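Local coordinates for glucuronan lyase A (Trichoderma reesei, PDB 2ZZJ), which probably cleaves beta-1,4-linked glucuronan within its chains by a lyase reaction, and binds a calcium ion on a beta-jelly roll, at residues T23-S28 and A37-Q42; F74-D79 and R217-D222; W80-Q85 and V146-W151; S86-Q91 and G198-S203. One frame throughout, in Å; residues are numbered along the deposited sequence.

Overall arrangement
Two antiparallel sheets face each other in this beta-jelly roll, and the four contacts run from one to the other. Contact 1 (a hairpin) and contact 2 are neighbours in one sheet, their centres about 9 Å apart, because strand 37-43 pairs with strand 216-227. Contact 4 belongs to the second sheet, its centre about 12 Å from that of contact 2, and Tyr221 reaches across to Ile89. Contact 3, its centre about 8 Å from that of contact 2, joins loops that lead between the sheets. Along the chain contact 1 closes first; contacts 3 and 4 are nested within the loop closed by contact 2, where their segments alternate. Asp222, in contact 2, binds the calcium.

Contact 1. Residues T23-S28 and A37-Q42; sequences TVSEVS and ALKMTQ
Lys39 shares one face of a two-stranded antiparallel ladder with Ser25 and Val27, and its long side chain touches both. Its CB lies 3.8 Å from CG1 of Val27. CG stands anti to the backbone N (chi1 -179°), and a bend at chi3 (64°) sets CE 3.8 Å from OG of Ser25 while CE also meets CG1 of Val27. The tip, NZ, makes a weak bond to water 2, which is bound in turn to OG of Ser25. Val27 crosses the lysine at about a right angle, and its other branch, CG2, faces the carbonyl of Ala37. An alanine at Val27 would probably open a gap beside CB and CE of Lys39, leaving the aliphatic chain freer to turn.

Farther along, the hydroxyls of Thr23 and Thr41 meet, OG1 to OG1, at 2.6 Å. Water 1 ties OG1 of Thr23 to OG of Ser25 and donates to the carbonyl O of Lys39 at 2.7 Å, an oxygen that already accepts from Ser25 N. On the reverse face CG2 of Val24 touches CG of Met40 at 4.0 Å, and CG of Glu26 rests 3.9 Å from CD2 of Leu38; the Glu26 carboxylate turns to the backbone N of Leu10.

Six backbone bonds join Thr23 to Thr41, Ser25 to Lys39 and Val27 to Ala37, two per pair, completing the beta hairpin of strands 23-27 and 37-43. The chemistry is uneven: hydroxyls, the lysine ammonium and waters mix with Val27 and Ala37 on one face, while on the other Val24, Leu38 and Met40 are buried and Glu26 remains exposed.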
# COMPACT_ATOMS: atom_id res chain seq x y z
N THR A 23 14.52 0.24 8.30
CA THR A 23 15.05 -1.10 8.03
C THR A 23 14.00 -1.93 7.29
O THR A 23 12.81 -1.64 7.38
CB THR A 23 15.51 -1.85 9.32
OG1 THR A 23 14.40 -2.11 10.19
CG2 THR A 23 16.59 -1.02 10.08
N VAL A 24 14.46 -2.92 6.54
CA VAL A 24 13.61 -3.96 5.94
C VAL A 24 14.46 -5.22 6.06
O VAL A 24 15.57 -5.29 5.48
CB VAL A 24 13.31 -3.71 4.44
CG1 VAL A 24 12.53 -4.90 3.82
CG2 VAL A 24 12.51 -2.40 4.22
N SER A 25 13.97 -6.20 6.79
CA SER A 25 14.76 -7.41 6.99
C SER A 25 13.89 -8.65 6.99
O SER A 25 12.66 -8.55 7.18
CB SER A 25 15.52 -7.31 8.31
OG SER A 25 14.62 -7.20 9.38
N GLU A 26 14.51 -9.82 6.80
CA GLU A 26 13.80 -11.10 6.96
C GLU A 26 13.87 -11.58 8.38
O GLU A 26 14.94 -11.49 9.01
CB GLU A 26 14.41 -12.18 6.05
CG GLU A 26 14.49 -11.79 4.65
CD GLU A 26 15.10 -12.86 3.78
OE1 GLU A 26 15.84 -13.73 4.32
OE2 GLU A 26 14.87 -12.81 2.57
N VAL A 27 12.75 -12.07 8.91
CA VAL A 27 12.68 -12.60 10.26
C VAL A 27 12.02 -13.97 10.22
O VAL A 27 11.33 -14.29 9.25
CB VAL A 27 11.90 -11.63 11.21
CG1 VAL A 27 12.56 -10.25 11.23
CG2 VAL A 27 10.38 -11.53 10.79
N SER A 28 12.26 -14.78 11.26
CA SER A 28 11.65 -16.09 11.38
C SER A 28 10.81 -16.26 12.65
O SER A 28 10.18 -17.31 12.85
CB SER A 28 12.74 -17.19 11.27
OG SER A 28 13.87 -16.86 12.08
N ALA A 37 9.17 -14.07 7.25
CA ALA A 37 8.35 -12.90 6.88
C ALA A 37 9.27 -11.68 6.77
O ALA A 37 10.46 -11.78 7.09
CB ALA A 37 7.27 -12.68 7.90
N LEU A 38 8.72 -10.53 6.37
CA LEU A 38 9.50 -9.31 6.29
C LEU A 38 9.11 -8.38 7.40
O LEU A 38 7.92 -8.27 7.69
CB LEU A 38 9.28 -8.61 4.95
CG LEU A 38 9.78 -9.40 3.74
CD1 LEU A 38 9.41 -8.69 2.43
CD2 LEU A 38 11.31 -9.61 3.80
N LYS A 39 10.10 -7.75 8.02
CA LYS A 39 9.85 -6.74 9.06
C LYS A 39 10.29 -5.38 8.52
O LYS A 39 11.44 -5.22 8.08
CB LYS A 39 10.63 -7.06 10.33
CG LYS A 39 10.40 -6.05 11.45
CD LYS A 39 11.12 -6.44 12.74
CE LYS A 39 12.63 -6.43 12.54
NZ LYS A 39 13.28 -6.39 13.91
N MET A 40 9.39 -4.40 8.53
CA MET A 40 9.70 -3.04 8.10
C MET A 40 9.67 -2.15 9.34
O MET A 40 8.73 -2.24 10.14
CB MET A 40 8.66 -2.49 7.11
CG MET A 40 8.82 -2.97 5.66
SD MET A 40 8.80 -4.74 5.52
CE MET A 40 8.38 -4.87 3.78
N THR A 41 10.70 -1.32 9.51
CA THR A 41 10.70 -0.34 10.63
C THR A 41 11.02 1.06 10.13
O THR A 41 11.70 1.24 9.08
CB THR A 41 11.65 -0.74 11.79
OG1 THR A 41 13.01 -0.36 11.49
CG2 THR A 41 11.57 -2.22 12.08
N GLN A 42 10.50 2.05 10.84
CA GLN A 42 10.87 3.45 10.60
C GLN A 42 11.06 4.17 11.93
O GLN A 42 10.43 3.82 12.93
CB GLN A 42 9.83 4.18 9.75
CG GLN A 42 10.09 4.08 8.23
CD GLN A 42 11.37 4.85 7.86
OE1 GLN A 42 11.82 5.71 8.62
NE2 GLN A 42 11.97 4.53 6.70
O HOH W 1 13.49 -4.57 9.72
O HOH W 2 15.61 -7.72 12.09

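Contact 2. Residues F74-D79 and R217-D222. With CA (calcium ion), chain B.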
# COMPACT_ATOMS: atom_id res chain seq x y z
N PHE A 74 -0.39 -8.50 6.73
CA PHE A 74 0.41 -7.53 7.51
C PHE A 74 0.05 -7.59 8.99
O PHE A 74 -1.01 -8.09 9.35
CB PHE A 74 0.25 -6.09 6.97
CG PHE A 74 -1.02 -5.41 7.43
CD1 PHE A 74 -1.02 -4.60 8.56
CD2 PHE A 74 -2.23 -5.65 6.74
CE1 PHE A 74 -2.23 -3.97 9.01
CE2 PHE A 74 -3.45 -5.04 7.19
CZ PHE A 74 -3.43 -4.21 8.31
N ARG A 75 0.95 -7.06 9.81
CA ARG A 75 0.82 -7.14 11.25
C ARG A 75 1.46 -5.90 11.85
O ARG A 75 2.61 -5.57 11.55
CB ARG A 75 1.56 -8.38 11.75
CG ARG A 75 1.49 -8.56 13.27
CD ARG A 75 2.44 -9.67 13.65
NE ARG A 75 2.36 -10.01 15.07
CZ ARG A 75 3.06 -9.40 16.02
NH1 ARG A 75 3.87 -8.41 15.72
NH2 ARG A 75 2.96 -9.80 17.29
N LEU A 76 0.70 -5.18 12.68
CA LEU A 76 1.29 -4.10 13.45
C LEU A 76 1.93 -4.68 14.70
O LEU A 76 1.47 -5.70 15.23
CB LEU A 76 0.24 -3.11 13.89
CG LEU A 76 -0.70 -2.54 12.82
CD1 LEU A 76 -1.76 -1.60 13.42
CD2 LEU A 76 0.11 -1.82 11.73
N SER A 77 2.95 -4.00 15.22
CA SER A 77 3.52 -4.40 16.52
C SER A 77 2.41 -4.53 17.59
O SER A 77 1.42 -3.81 17.58
CB SER A 77 4.56 -3.40 17.01
OG SER A 77 3.90 -2.17 17.28
N GLU A 78 2.59 -5.48 18.48
CA GLU A 78 1.62 -5.62 19.56
C GLU A 78 1.43 -4.32 20.38
O GLU A 78 0.33 -4.01 20.83
CB GLU A 78 2.04 -6.76 20.45
CG GLU A 78 1.21 -6.73 21.72
CD GLU A 78 1.45 -7.89 22.62
OE1 GLU A 78 0.47 -8.21 23.31
OE2 GLU A 78 2.59 -8.46 22.63
N ASP A 79 2.52 -3.57 20.55
CA ASP A 79 2.48 -2.32 21.29
C ASP A 79 2.29 -1.08 20.41
O ASP A 79 2.69 0.02 20.82
CB ASP A 79 3.77 -2.19 22.10
CG ASP A 79 5.02 -2.14 21.24
OD1 ASP A 79 4.93 -1.96 20.00
OD2 ASP A 79 6.10 -2.26 21.82
N ARG A 217 8.56 2.65 14.77
CA ARG A 217 7.34 1.99 14.31
C ARG A 217 7.70 0.70 13.58
O ARG A 217 8.64 0.70 12.80
CB ARG A 217 6.56 2.91 13.38
CG ARG A 217 5.98 4.18 14.07
CD ARG A 217 4.67 3.79 14.77
NE ARG A 217 4.15 4.88 15.62
CZ ARG A 217 2.90 4.93 16.07
NH1 ARG A 217 2.02 3.97 15.74
NH2 ARG A 217 2.52 5.97 16.82
N GLN A 218 6.94 -0.37 13.82
CA GLN A 218 7.23 -1.69 13.21
C GLN A 218 5.99 -2.34 12.61
O GLN A 218 4.94 -2.43 13.27
CB GLN A 218 7.82 -2.66 14.22
CG GLN A 218 8.96 -2.08 15.10
CD GLN A 218 9.34 -3.03 16.17
OE1 GLN A 218 8.91 -2.90 17.32
NE2 GLN A 218 10.13 -4.01 15.80
N VAL A 219 6.12 -2.84 11.38
CA VAL A 219 5.03 -3.54 10.68
C VAL A 219 5.67 -4.73 9.96
O VAL A 219 6.75 -4.57 9.36
CB VAL A 219 4.30 -2.64 9.66
CG1 VAL A 219 3.13 -3.47 8.98
CG2 VAL A 219 3.75 -1.36 10.34
N TRP A 220 5.05 -5.91 10.06
CA TRP A 220 5.52 -7.12 9.39
C TRP A 220 4.63 -7.41 8.18
O TRP A 220 3.45 -7.00 8.18
CB TRP A 220 5.46 -8.31 10.34
CG TRP A 220 6.47 -8.28 11.45
CD1 TRP A 220 7.61 -9.04 11.56
CD2 TRP A 220 6.45 -7.43 12.59
NE1 TRP A 220 8.29 -8.73 12.74
CE2 TRP A 220 7.59 -7.75 13.37
CE3 TRP A 220 5.58 -6.44 13.03
CZ2 TRP A 220 7.88 -7.08 14.56
CZ3 TRP A 220 5.86 -5.80 14.25
CH2 TRP A 220 7.00 -6.12 14.98
N TYR A 221 5.19 -8.09 7.16
CA TYR A 221 4.45 -8.45 5.96
C TYR A 221 4.77 -9.88 5.58
O TYR A 221 5.87 -10.38 5.86
CB TYR A 221 4.88 -7.57 4.79
CG TYR A 221 4.44 -6.14 4.92
CD1 TYR A 221 3.25 -5.71 4.32
CD2 TYR A 221 5.18 -5.23 5.65
CE1 TYR A 221 2.81 -4.35 4.44
CE2 TYR A 221 4.75 -3.88 5.80
CZ TYR A 221 3.59 -3.47 5.17
OH TYR A 221 3.25 -2.14 5.29
N ASP A 222 3.85 -10.50 4.87
CA ASP A 222 4.07 -11.85 4.36
C ASP A 222 3.07 -12.16 3.26
O ASP A 222 2.06 -11.47 3.13
CB ASP A 222 3.89 -12.83 5.54
CG ASP A 222 4.59 -14.18 5.31
OD1 ASP A 222 5.15 -14.42 4.20
OD2 ASP A 222 4.55 -14.98 6.25
CA CA B . 6.12 -16.55 4.90
O HOH W 3 5.21 0.13 16.28
O HOH W 4 7.16 -1.03 18.24
O HOH W 5 7.94 -18.16 4.36
O HOH W 6 4.61 -17.57 3.32
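Arg75 and Trp220 form the central hydrogen-bonded pair of this antiparallel ladder, which links strands 66-76 and 216-227. Its backbone bonds run from Trp220 N to Arg75 O (2.9 Å) and from Arg75 N to Trp220 O; past the end of the first strand, Ser77 N still reaches Gln218 O.

Aromatic contacts build on that pair. The Arg75 chain is extended as far as NE and runs beside Trp220; beyond it NH1 lies over one face of the indole, 3.6 Å above the plane and offset toward the rim. With guanidinium and ring 89° apart, an edge of the cation points at the face; CZ lies 5.0 Å from the centroid of the Trp220 six-membered ring, so any cation-pi attraction is at most weak. NH1 also bonds to a citrate, probably from the crystallisation liquor. At the indole edge lie the Arg75 carbonyl O and CB of Ser77.

Apolar contacts lie on the face of the sheet that carries Phe74, Leu76, Val219 and Tyr221: CD2 of Leu76 meets CG2 of Val219 at 3.9 Å and CB of Phe74 meets CE1 of Tyr221.

Polar side chains and waters link the loop after the strand to Gln218. Ser77 OG donates to Asp79 OD1 at 2.9 Å; water 3 links Ser77 OG to Gln218 N, and water 4 spans Asp79 OD1 and Gln218 OE1.

Metal bonds come last. Asp222 grips the calcium ion with both carboxylate oxygens, OD1 at 2.4 Å and OD2 at 2.6 Å, alongside waters 5 and 6 and the carbonyls of Asp7, Lys33 and Ser36. The strand thus supplies a chelating anion that probably offsets part of the metal's charge, while the remaining ligands are neutral oxygens.

Contact 3. Residues W80-Q85 and V146-W151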
# COMPACT_ATOMS: atom_id res chain seq x y z
N TRP A 80 1.70 -1.27 19.22
CA TRP A 80 1.40 -0.18 18.29
C TRP A 80 0.65 0.91 19.02
O TRP A 80 -0.31 0.63 19.74
CB TRP A 80 0.55 -0.67 17.09
CG TRP A 80 0.28 0.38 16.03
CD1 TRP A 80 -0.80 1.22 15.95
CD2 TRP A 80 1.10 0.67 14.88
NE1 TRP A 80 -0.69 2.04 14.84
CE2 TRP A 80 0.46 1.71 14.16
CE3 TRP A 80 2.33 0.16 14.40
CZ2 TRP A 80 0.99 2.25 12.96
CZ3 TRP A 80 2.84 0.68 13.21
CH2 TRP A 80 2.18 1.73 12.51
N GLN A 81 1.10 2.15 18.86
CA GLN A 81 0.48 3.29 19.53
C GLN A 81 -0.42 3.95 18.52
O GLN A 81 0.03 4.69 17.62
CB GLN A 81 1.58 4.24 20.06
CG GLN A 81 1.08 5.27 21.06
CD GLN A 81 2.17 6.25 21.45
OE1 GLN A 81 2.23 7.36 20.94
NE2 GLN A 81 3.07 5.81 22.30
N PHE A 82 -1.72 3.70 18.64
CA PHE A 82 -2.67 4.22 17.67
C PHE A 82 -2.71 5.74 17.81
O PHE A 82 -2.80 6.28 18.95
CB PHE A 82 -4.06 3.56 17.88
CG PHE A 82 -4.08 2.10 17.55
CD1 PHE A 82 -4.27 1.67 16.22
CD2 PHE A 82 -3.89 1.14 18.54
CE1 PHE A 82 -4.28 0.32 15.90
CE2 PHE A 82 -3.91 -0.21 18.24
CZ PHE A 82 -4.09 -0.63 16.89
N GLN A 83 -2.63 6.43 16.65
CA GLN A 83 -2.59 7.88 16.53
C GLN A 83 -3.33 8.31 15.27
O GLN A 83 -3.45 7.50 14.31
CB GLN A 83 -1.14 8.42 16.51
CG GLN A 83 -0.37 8.17 17.79
CD GLN A 83 -0.88 9.00 18.98
OE1 GLN A 83 -1.79 9.81 18.84
NE2 GLN A 83 -0.28 8.79 20.13
N PRO A 84 -3.89 9.54 15.27
CA PRO A 84 -4.65 10.09 14.15
C PRO A 84 -3.87 10.34 12.86
O PRO A 84 -4.50 10.57 11.82
CB PRO A 84 -5.16 11.45 14.69
CG PRO A 84 -4.42 11.71 15.96
CD PRO A 84 -3.90 10.43 16.46
N GLN A 85 -2.54 10.35 12.92
CA GLN A 85 -1.73 10.51 11.71
C GLN A 85 -1.86 9.27 10.83
O GLN A 85 -2.32 8.23 11.30
CB GLN A 85 -0.26 10.76 12.04
CG GLN A 85 0.01 12.17 12.59
CD GLN A 85 1.48 12.45 12.81
OE1 GLN A 85 2.17 11.70 13.49
NE2 GLN A 85 1.95 13.58 12.30
N VAL A 146 -8.58 -2.25 12.90
CA VAL A 146 -7.35 -3.00 12.85
C VAL A 146 -6.81 -3.21 14.25
O VAL A 146 -6.47 -2.22 14.95
CB VAL A 146 -6.28 -2.27 11.96
CG1 VAL A 146 -5.04 -3.08 11.89
CG2 VAL A 146 -6.82 -1.97 10.56
N SER A 147 -6.72 -4.46 14.66
CA SER A 147 -6.10 -4.84 15.92
C SER A 147 -4.58 -4.93 15.82
O SER A 147 -4.04 -5.40 14.81
CB SER A 147 -6.67 -6.16 16.43
OG SER A 147 -6.30 -7.22 15.55
N ALA A 148 -3.90 -4.48 16.85
CA ALA A 148 -2.45 -4.61 16.91
C ALA A 148 -2.00 -6.02 17.28
O ALA A 148 -2.75 -6.77 17.94
CB ALA A 148 -1.86 -3.58 17.92
N GLY A 149 -0.78 -6.40 16.89
CA GLY A 149 -0.19 -7.67 17.30
C GLY A 149 -0.82 -8.92 16.72
O GLY A 149 -0.51 -10.03 17.19
N ALA A 150 -1.61 -8.75 15.66
CA ALA A 150 -2.27 -9.85 14.97
C ALA A 150 -2.08 -9.75 13.45
O ALA A 150 -2.21 -8.66 12.90
CB ALA A 150 -3.78 -9.82 15.30
N TRP A 151 -1.86 -10.89 12.79
CA TRP A 151 -1.79 -10.90 11.31
C TRP A 151 -3.15 -10.63 10.70
O TRP A 151 -4.15 -11.33 11.01
CB TRP A 151 -1.27 -12.24 10.79
CG TRP A 151 0.20 -12.40 10.99
CD1 TRP A 151 0.86 -13.08 11.98
CD2 TRP A 151 1.20 -11.81 10.17
NE1 TRP A 151 2.21 -12.97 11.81
CE2 TRP A 151 2.45 -12.20 10.69
CE3 TRP A 151 1.16 -10.99 9.03
CZ2 TRP A 151 3.66 -11.79 10.11
CZ3 TRP A 151 2.34 -10.59 8.45
CH2 TRP A 151 3.58 -10.99 9.00
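The methyl of Ala148 is met by two residues of the facing loop: CZ of Phe82 lies 3.8 Å from its CB, and CB of Trp80 lies 3.9 Å from it. The same end of the phenyl ring approaches the carbonyl of Val146, whose O is 3.5 Å from CZ of Phe82 and comes in obliquely. Around the rim, near the ring plane, sits the backbone N of Ala148.

Behind this first shell, CD1 of Trp80 is poised 3.5 Å above the centre of the Phe82 ring, so the edge of the indole bears on the phenyl face. A chi1 of -176° sets CG of Trp80 anti to its backbone N; the indole beyond it leads away from 146-151, leaving CB to touch Ala148. An alanine at Phe82 would probably leave the Ala148 methyl and the Trp80 CD1 edge without their aromatic partner and open a gap between the loops.

Both segments are crossings of the jelly roll: 80-85 leads from strand 66-76 to strand 86-95 in the other sheet, and 146-151 brings the chain back from strand 135-145 to strand 152-160.

Farther out, the indole is held by a cation-pi contact with Arg217 and an edge-to-face contact with Tyr87. Arg217 also binds the carbonyl of Gln81, whose OE1 accepts from NE2 of Gln83 at 3.0 Å. The second loop is anchored to strand 66-76 by a backbone bond between Gly149 and Leu76.

Contact 4. Residues S86-Q91 and G198-S203; sequences SYNIAQ and GLYANS
OG of Ser86 has two hydrogen-bond partners: it donates to OD1 of Asn202 at 2.7 Å, in the carbonyl plane and on a lone pair, and it accepts from water 7. That water also donates to OD1 of Asn88 and accepts a hydrogen bond from ND2 of Asn202, so one water connects three side chains. OG stands anti to the backbone N of Ser86 (chi1 163°), where it meets the Asn202 amide and the water. Next to it, the backbone N of Ser86 donates to OG of Ser203 at 2.9 Å.

Asn88 and Tyr200 form an antiparallel hydrogen-bonded pair, with N to O at 2.9 Å both ways. The Asn88 amide is held as well, ND2 donating to Ala90 O and to water 8, which bridges to the carbonyl O of Gly198. Ile89 O accepts from Gly198 N, which sits 48° out of its carbonyl plane, and from the hydroxyl of Tyr221.

CB of Asn202 lies 3.4 Å above one face of the Tyr200 ring, offset toward the rim; the ring also stacks with His53. NE2 of Gln91 comes within 3.8 Å of CD2 of Tyr200, although its polar partner is Glu55. Elsewhere along the pair, CD1 of Tyr87 meets CB of Ala201 at 4.0 Å.

A classic beta bulge at Ile89 and Ala90, facing Ile112, interrupts strand 86-95. On the partner segment the chain turns a corner at Gly198, and the inverse gamma turn centred on Ala201 leads from strand 199-200 to helix 202-207 of the jelly roll.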
# COMPACT_ATOMS: atom_id res chain seq x y z
N SER A 86 -1.48 9.39 9.56
CA SER A 86 -1.40 8.24 8.66
C SER A 86 -0.08 7.52 8.80
O SER A 86 0.97 8.15 8.82
CB SER A 86 -1.53 8.70 7.21
OG SER A 86 -1.06 7.69 6.31
N TYR A 87 -0.15 6.19 8.88
CA TYR A 87 1.00 5.30 8.61
C TYR A 87 0.57 4.44 7.43
O TYR A 87 -0.38 3.67 7.53
CB TYR A 87 1.38 4.45 9.84
CG TYR A 87 1.89 5.31 10.98
CD1 TYR A 87 3.24 5.65 11.06
CD2 TYR A 87 1.00 5.83 11.94
CE1 TYR A 87 3.71 6.46 12.09
CE2 TYR A 87 1.46 6.65 12.99
CZ TYR A 87 2.82 6.96 13.04
OH TYR A 87 3.35 7.77 14.03
N ASN A 88 1.23 4.66 6.29
CA ASN A 88 0.82 4.01 5.06
C ASN A 88 1.43 2.61 5.06
O ASN A 88 2.56 2.43 5.51
CB ASN A 88 1.32 4.81 3.86
CG ASN A 88 0.55 4.49 2.59
OD1 ASN A 88 -0.57 4.99 2.37
ND2 ASN A 88 1.13 3.64 1.75
N ILE A 89 0.67 1.62 4.59
CA ILE A 89 1.16 0.25 4.59
C ILE A 89 1.33 -0.40 3.19
O ILE A 89 2.00 -1.43 3.08
CB ILE A 89 0.34 -0.70 5.52
CG1 ILE A 89 -1.14 -0.80 5.07
CG2 ILE A 89 0.43 -0.23 7.02
CD1 ILE A 89 -1.93 -1.90 5.87
N ALA A 90 0.70 0.18 2.16
CA ALA A 90 0.85 -0.30 0.76
C ALA A 90 0.47 0.81 -0.20
O ALA A 90 -0.34 1.71 0.15
CB ALA A 90 -0.04 -1.52 0.49
N GLN A 91 1.02 0.79 -1.41
CA GLN A 91 0.61 1.82 -2.38
C GLN A 91 0.94 1.42 -3.78
O GLN A 91 1.93 0.67 -3.99
CB GLN A 91 1.28 3.16 -2.07
CG GLN A 91 2.79 3.17 -2.00
CD GLN A 91 3.37 4.60 -2.02
OE1 GLN A 91 2.73 5.52 -2.52
NE2 GLN A 91 4.57 4.77 -1.47
N GLY A 198 4.83 -1.87 2.42
CA GLY A 198 5.78 -1.45 3.42
C GLY A 198 5.34 -0.25 4.22
O GLY A 198 4.36 0.42 3.87
N LEU A 199 6.09 0.01 5.29
CA LEU A 199 5.74 1.09 6.22
C LEU A 199 6.26 2.39 5.64
O LEU A 199 7.48 2.58 5.48
CB LEU A 199 6.39 0.81 7.59
CG LEU A 199 6.21 1.95 8.63
CD1 LEU A 199 4.71 2.29 8.89
CD2 LEU A 199 6.90 1.51 9.88
N TYR A 200 5.33 3.29 5.34
CA TYR A 200 5.63 4.62 4.84
C TYR A 200 5.01 5.65 5.76
O TYR A 200 3.78 5.86 5.76
CB TYR A 200 5.18 4.75 3.38
CG TYR A 200 5.17 6.16 2.81
CD1 TYR A 200 6.15 7.08 3.18
CD2 TYR A 200 4.23 6.55 1.86
CE1 TYR A 200 6.17 8.38 2.64
CE2 TYR A 200 4.22 7.85 1.32
CZ TYR A 200 5.21 8.74 1.71
OH TYR A 200 5.24 10.02 1.21
N ALA A 201 5.83 6.24 6.61
CA ALA A 201 5.30 7.10 7.66
C ALA A 201 5.12 8.47 7.08
O ALA A 201 5.94 9.36 7.31
CB ALA A 201 6.24 7.08 8.87
N ASN A 202 4.08 8.63 6.28
CA ASN A 202 3.96 9.84 5.45
C ASN A 202 3.57 11.12 6.22
O ASN A 202 4.02 12.24 5.90
CB ASN A 202 3.06 9.61 4.23
CG ASN A 202 1.68 9.05 4.56
OD1 ASN A 202 1.46 8.43 5.58
ND2 ASN A 202 0.75 9.23 3.64
N SER A 203 2.74 10.96 7.25
CA SER A 203 2.30 12.12 8.04
C SER A 203 3.44 12.77 8.81
O SER A 203 3.36 13.99 9.11
CB SER A 203 1.17 11.74 8.99
OG SER A 203 -0.04 11.58 8.28
O HOH W 7 -1.41 7.36 3.44
O HOH W 8 3.57 2.07 1.78